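Local coordinates for lipolytic protein G-D-S-L family (Chitinophaga pinensis, PDB 4Q7Q) that is probably an esterase or lipase of the SGNH hydrolase superfamily, though its substrate is not known, at residues 4-16 with 68-81. Numbering follows the deposited sequence.
Sequences KELTWVAIGDSIT and LIKADVYSVFLGTN
Strands 6-12 and 73-77 run parallel in the five-stranded sheet of this SGNH-hydrolase fold and lead into the GDS nucleophile block (Gly12-Asp13-Ser14) and the GxND block that starts at Gly79. Backbone bonds alternate from Val73 N to Thr7 O as far as Phe77 N to Ile11 O (2.9 Å). The Asp72 side chain crosses those of Leu6 and Thr7; OD2 takes Thr7 N on its anti lone pair (2.8 Å, 164°). On one face the Trp8 indole, its CG anti to the backbone N (chi1 162°), lies over Ala10 CB and gives NE1-H almost in the ring plane to Ser75 OG (2.8 Å); farther along, Ile15 CG2 touches Phe77 CE2 (3.6 Å). On the other, Val9 lies alongside Tyr74, CB to CD2 3.6 Å, while Tyr74 OH donates to Ile69 O. Asp13 OD1 caps the next helix, accepting Ile15 N 21° out of the carboxylate plane. Ser14, the probable nucleophile, bonds His238 NE2 through OG. Two waters donate to Asp13 OD2, one accepting from Gly79 N and Asn81 N, the other from Thr80 N. Asn81 probably contributes to the oxyanion hole, as in relatives; its ND2 bonds Trp54 O and a water 2.6 Å from Ser14 OG.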
loop_
_atom_site.group_PDB
_atom_site.type_symbol
_atom_site.label_atom_id
_atom_site.label_comp_id
_atom_site.label_asym_id
_atom_site.label_seq_id
_atom_site.Cartn_x
_atom_site.Cartn_y
_atom_site.Cartn_z
ATOM N N LYS A 4 10.595 21.779 -16.292
ATOM C CA LYS A 4 10.466 20.316 -16.243
ATOM C C LYS A 4 9.196 19.800 -15.557
ATOM O O LYS A 4 9.169 18.667 -15.074
ATOM C CB LYS A 4 11.706 19.685 -15.600
ATOM C CG LYS A 4 12.932 19.665 -16.500
ATOM C CD LYS A 4 14.091 18.978 -15.791
ATOM C CE LYS A 4 15.037 18.308 -16.769
ATOM N NZ LYS A 4 16.035 17.464 -16.052
ATOM N N GLU A 5 8.145 20.616 -15.529
ATOM C CA GLU A 5 6.917 20.239 -14.832
ATOM C C GLU A 5 6.280 18.993 -15.419
ATOM O O GLU A 5 6.054 18.908 -16.627
ATOM C CB GLU A 5 5.900 21.383 -14.829
ATOM C CG GLU A 5 4.540 20.963 -14.276
ATOM C CD GLU A 5 3.529 22.094 -14.262
ATOM O OE1 GLU A 5 3.846 23.167 -13.708
ATOM O OE2 GLU A 5 2.417 21.906 -14.805
ATOM N N LEU A 6 6.004 18.022 -14.552
ATOM C CA LEU A 6 5.324 16.804 -14.957
ATOM C C LEU A 6 4.149 16.527 -14.031
ATOM O O LEU A 6 4.273 16.602 -12.806
ATOM C CB LEU A 6 6.285 15.612 -14.933
ATOM C CG LEU A 6 7.484 15.666 -15.879
ATOM C CD1 LEU A 6 8.414 14.491 -15.612
ATOM C CD2 LEU A 6 7.024 15.687 -17.333
ATOM N N THR A 7 3.005 16.209 -14.624
ATOM C CA THR A 7 1.832 15.825 -13.859
ATOM C C THR A 7 1.907 14.330 -13.566
ATOM O O THR A 7 2.060 13.515 -14.477
ATOM C CB THR A 7 0.531 16.160 -14.609
ATOM O OG1 THR A 7 0.416 17.585 -14.758
ATOM C CG2 THR A 7 -0.679 15.638 -13.850
ATOM N N TRP A 8 1.808 13.987 -12.287
ATOM C CA TRP A 8 1.928 12.614 -11.822
ATOM C C TRP A 8 0.650 12.194 -11.118
ATOM O O TRP A 8 0.314 12.736 -10.067
ATOM C CB TRP A 8 3.111 12.506 -10.855
ATOM C CG TRP A 8 3.125 11.279 -9.972
ATOM C CD1 TRP A 8 2.728 10.010 -10.303
ATOM C CD2 TRP A 8 3.540 11.226 -8.605
ATOM N NE1 TRP A 8 2.894 9.170 -9.226
ATOM C CE2 TRP A 8 3.384 9.896 -8.169
ATOM C CE3 TRP A 8 4.034 12.177 -7.704
ATOM C CZ2 TRP A 8 3.700 9.493 -6.872
ATOM C CZ3 TRP A 8 4.351 11.776 -6.420
ATOM C CH2 TRP A 8 4.188 10.443 -6.017
ATOM N N VAL A 9 -0.053 11.229 -11.704
ATOM C CA VAL A 9 -1.245 10.658 -11.091
ATOM C C VAL A 9 -0.843 9.440 -10.267
ATOM O O VAL A 9 -0.279 8.475 -10.797
ATOM C CB VAL A 9 -2.302 10.268 -12.146
ATOM C CG1 VAL A 9 -3.452 9.499 -11.514
ATOM C CG2 VAL A 9 -2.817 11.511 -12.844
ATOM N N ALA A 10 -1.096 9.509 -8.962
ATOM C CA ALA A 10 -0.779 8.412 -8.061
ATOM C C ALA A 10 -2.046 7.626 -7.767
ATOM O O ALA A 10 -2.906 8.083 -7.022
ATOM C CB ALA A 10 -0.167 8.946 -6.769
ATOM N N ILE A 11 -2.160 6.447 -8.369
ATOM C CA ILE A 11 -3.318 5.587 -8.171
ATOM C C ILE A 11 -3.002 4.657 -7.013
ATOM O O ILE A 11 -1.913 4.075 -6.947
ATOM C CB ILE A 11 -3.627 4.772 -9.448
ATOM C CG1 ILE A 11 -3.982 5.728 -10.586
ATOM C CG2 ILE A 11 -4.758 3.753 -9.212
ATOM C CD1 ILE A 11 -4.113 5.067 -11.925
ATOM N N GLY A 12 -3.937 4.507 -6.094
ATOM C CA GLY A 12 -3.671 3.651 -4.961
ATOM C C GLY A 12 -4.843 3.462 -4.029
ATOM O O GLY A 12 -5.991 3.770 -4.374
ATOM N N ASP A 13 -4.533 2.929 -2.850
ATOM C CA ASP A 13 -5.516 2.669 -1.806
ATOM C C ASP A 13 -5.289 3.659 -0.650
ATOM O O ASP A 13 -4.877 4.791 -0.894
ATOM C CB ASP A 13 -5.439 1.211 -1.340
ATOM C CG ASP A 13 -4.009 0.767 -1.028
ATOM O OD1 ASP A 13 -3.224 1.595 -0.505
ATOM O OD2 ASP A 13 -3.662 -0.405 -1.317
ATOM N N SER A 14 -5.520 3.245 0.592
ATOM C CA SER A 14 -5.375 4.161 1.721
ATOM C C SER A 14 -3.951 4.675 1.882
ATOM O O SER A 14 -3.747 5.799 2.302
ATOM C CB SER A 14 -5.821 3.506 3.029
ATOM O OG SER A 14 -5.179 2.264 3.197
ATOM N N ILE A 15 -2.964 3.851 1.563
ATOM C CA ILE A 15 -1.578 4.274 1.717
ATOM C C ILE A 15 -1.282 5.528 0.873
ATOM O O ILE A 15 -0.493 6.384 1.273
ATOM C CB ILE A 15 -0.623 3.104 1.445
ATOM C CG1 ILE A 15 -0.831 2.042 2.529
ATOM C CG2 ILE A 15 0.824 3.553 1.401
ATOM C CD1 ILE A 15 -0.148 0.718 2.269
ATOM N N THR A 16 -1.979 5.654 -0.257
ATOM C CA THR A 16 -1.880 6.818 -1.135
ATOM C C THR A 16 -2.846 7.909 -0.697
ATOM O O THR A 16 -2.468 9.070 -0.564
ATOM C CB THR A 16 -2.165 6.402 -2.586
ATOM O OG1 THR A 16 -1.185 5.434 -2.975
ATOM C CG2 THR A 16 -2.123 7.596 -3.530
ATOM N N LEU A 68 -10.077 10.241 -13.647
ATOM C CA LEU A 68 -8.691 10.163 -14.091
ATOM C C LEU A 68 -8.469 11.087 -15.278
ATOM O O LEU A 68 -9.281 11.124 -16.204
ATOM C CB LEU A 68 -8.326 8.736 -14.490
ATOM C CG LEU A 68 -8.193 7.739 -13.346
ATOM C CD1 LEU A 68 -8.067 6.334 -13.907
ATOM C CD2 LEU A 68 -6.986 8.087 -12.493
ATOM N N ILE A 69 -7.369 11.830 -15.252
ATOM C CA ILE A 69 -7.064 12.726 -16.360
ATOM C C ILE A 69 -5.777 12.329 -17.066
ATOM O O ILE A 69 -5.032 11.470 -16.600
ATOM C CB ILE A 69 -6.952 14.197 -15.906
ATOM C CG1 ILE A 69 -5.724 14.400 -15.021
ATOM C CG2 ILE A 69 -8.224 14.640 -15.191
ATOM C CD1 ILE A 69 -5.417 15.867 -14.747
ATOM N N LYS A 70 -5.530 12.956 -18.206
ATOM C CA LYS A 70 -4.286 12.756 -18.931
ATOM C C LYS A 70 -3.127 13.355 -18.132
ATOM O O LYS A 70 -3.198 14.495 -17.661
ATOM C CB LYS A 70 -4.379 13.403 -20.313
ATOM C CG LYS A 70 -3.160 13.189 -21.189
ATOM C CD LYS A 70 -3.348 13.891 -22.528
ATOM C CE LYS A 70 -2.211 13.593 -23.498
ATOM N NZ LYS A 70 -2.522 14.092 -24.871
ATOM N N ALA A 71 -2.066 12.573 -17.971
ATOM C CA ALA A 71 -0.909 12.990 -17.187
ATOM C C ALA A 71 0.357 12.389 -17.771
ATOM O O ALA A 71 0.296 11.520 -18.645
ATOM C CB ALA A 71 -1.068 12.571 -15.732
ATOM N N ASP A 72 1.501 12.835 -17.265
ATOM C CA ASP A 72 2.788 12.474 -17.843
ATOM C C ASP A 72 3.312 11.160 -17.284
ATOM O O ASP A 72 4.034 10.429 -17.966
ATOM C CB ASP A 72 3.812 13.582 -17.589
ATOM C CG ASP A 72 3.389 14.909 -18.178
ATOM O OD1 ASP A 72 3.289 14.991 -19.417
ATOM O OD2 ASP A 72 3.156 15.868 -17.407
ATOM N N VAL A 73 2.964 10.871 -16.034
ATOM C CA VAL A 73 3.383 9.633 -15.393
ATOM C C VAL A 73 2.293 9.166 -14.447
ATOM O O VAL A 73 1.640 9.976 -13.791
ATOM C CB VAL A 73 4.735 9.795 -14.640
ATOM C CG1 VAL A 73 4.686 10.960 -13.670
ATOM C CG2 VAL A 73 5.133 8.514 -13.917
ATOM N N TYR A 74 2.089 7.855 -14.404
ATOM C CA TYR A 74 1.140 7.241 -13.494
ATOM C C TYR A 74 1.869 6.218 -12.638
ATOM O O TYR A 74 2.670 5.431 -13.151
ATOM C CB TYR A 74 0.030 6.532 -14.274
ATOM C CG TYR A 74 -0.805 7.436 -15.160
ATOM C CD1 TYR A 74 -0.309 7.915 -16.374
ATOM C CD2 TYR A 74 -2.100 7.792 -14.799
ATOM C CE1 TYR A 74 -1.073 8.731 -17.191
ATOM C CE2 TYR A 74 -2.877 8.617 -15.615
ATOM C CZ TYR A 74 -2.356 9.080 -16.812
ATOM O OH TYR A 74 -3.100 9.895 -17.642
ATOM N N SER A 75 1.609 6.234 -11.334
ATOM C CA SER A 75 2.031 5.123 -10.490
ATOM C C SER A 75 0.802 4.360 -10.019
ATOM O O SER A 75 -0.286 4.932 -9.864
ATOM C CB SER A 75 2.888 5.585 -9.303
ATOM O OG SER A 75 2.202 6.511 -8.481
ATOM N N VAL A 76 0.966 3.056 -9.829
ATOM C CA VAL A 76 -0.117 2.214 -9.347
ATOM C C VAL A 76 0.372 1.440 -8.135
ATOM O O VAL A 76 1.326 0.668 -8.227
ATOM C CB VAL A 76 -0.599 1.231 -10.435
ATOM C CG1 VAL A 76 -1.767 0.381 -9.928
ATOM C CG2 VAL A 76 -1.001 1.998 -11.693
ATOM N N PHE A 77 -0.288 1.656 -7.004
ATOM C CA PHE A 77 0.147 1.108 -5.723
ATOM C C PHE A 77 -1.074 0.439 -5.089
ATOM O O PHE A 77 -1.795 1.052 -4.296
ATOM C CB PHE A 77 0.658 2.270 -4.864
ATOM C CG PHE A 77 1.343 1.871 -3.574
ATOM C CD1 PHE A 77 1.432 0.548 -3.153
ATOM C CD2 PHE A 77 1.891 2.860 -2.767
ATOM C CE1 PHE A 77 2.056 0.230 -1.949
ATOM C CE2 PHE A 77 2.532 2.543 -1.577
ATOM C CZ PHE A 77 2.603 1.228 -1.163
ATOM N N LEU A 78 -1.311 -0.815 -5.469
ATOM C CA LEU A 78 -2.519 -1.545 -5.100
ATOM C C LEU A 78 -2.202 -2.994 -4.795
ATOM O O LEU A 78 -1.205 -3.526 -5.270
ATOM C CB LEU A 78 -3.524 -1.524 -6.252
ATOM C CG LEU A 78 -4.099 -0.162 -6.615
ATOM C CD1 LEU A 78 -4.789 -0.247 -7.978
ATOM C CD2 LEU A 78 -5.062 0.303 -5.526
ATOM N N GLY A 79 -3.068 -3.634 -4.023
ATOM C CA GLY A 79 -2.975 -5.061 -3.836
ATOM C C GLY A 79 -3.141 -5.513 -2.397
ATOM O O GLY A 79 -3.614 -6.622 -2.140
ATOM N N THR A 80 -2.773 -4.662 -1.447
ATOM C CA THR A 80 -2.839 -5.071 -0.053
ATOM C C THR A 80 -4.283 -5.363 0.374
ATOM O O THR A 80 -4.547 -6.318 1.113
ATOM C CB THR A 80 -2.119 -4.073 0.893
ATOM O OG1 THR A 80 -1.855 -4.719 2.143
ATOM C CG2 THR A 80 -2.934 -2.807 1.126
ATOM N N ASN A 81 -5.235 -4.587 -0.131
ATOM C CA ASN A 81 -6.631 -4.847 0.211
ATOM C C ASN A 81 -7.189 -6.050 -0.529
ATOM O O ASN A 81 -8.033 -6.759 0.012
ATOM C CB ASN A 81 -7.495 -3.605 -0.000
ATOM C CG ASN A 81 -7.103 -2.477 0.922
ATOM O OD1 ASN A 81 -6.730 -2.713 2.073
ATOM N ND2 ASN A 81 -7.162 -1.248 0.428
HETATM O O HOH W 1 0.724 5.397 -6.557
HETATM O O HOH W 2 -1.618 2.917 -2.289
HETATM O O HOH W 3 -5.199 -2.331 -2.360
HETATM O O HOH W 4 -1.211 -2.137 -1.765
HETATM O O HOH W 5 -6.889 0.776 2.021
#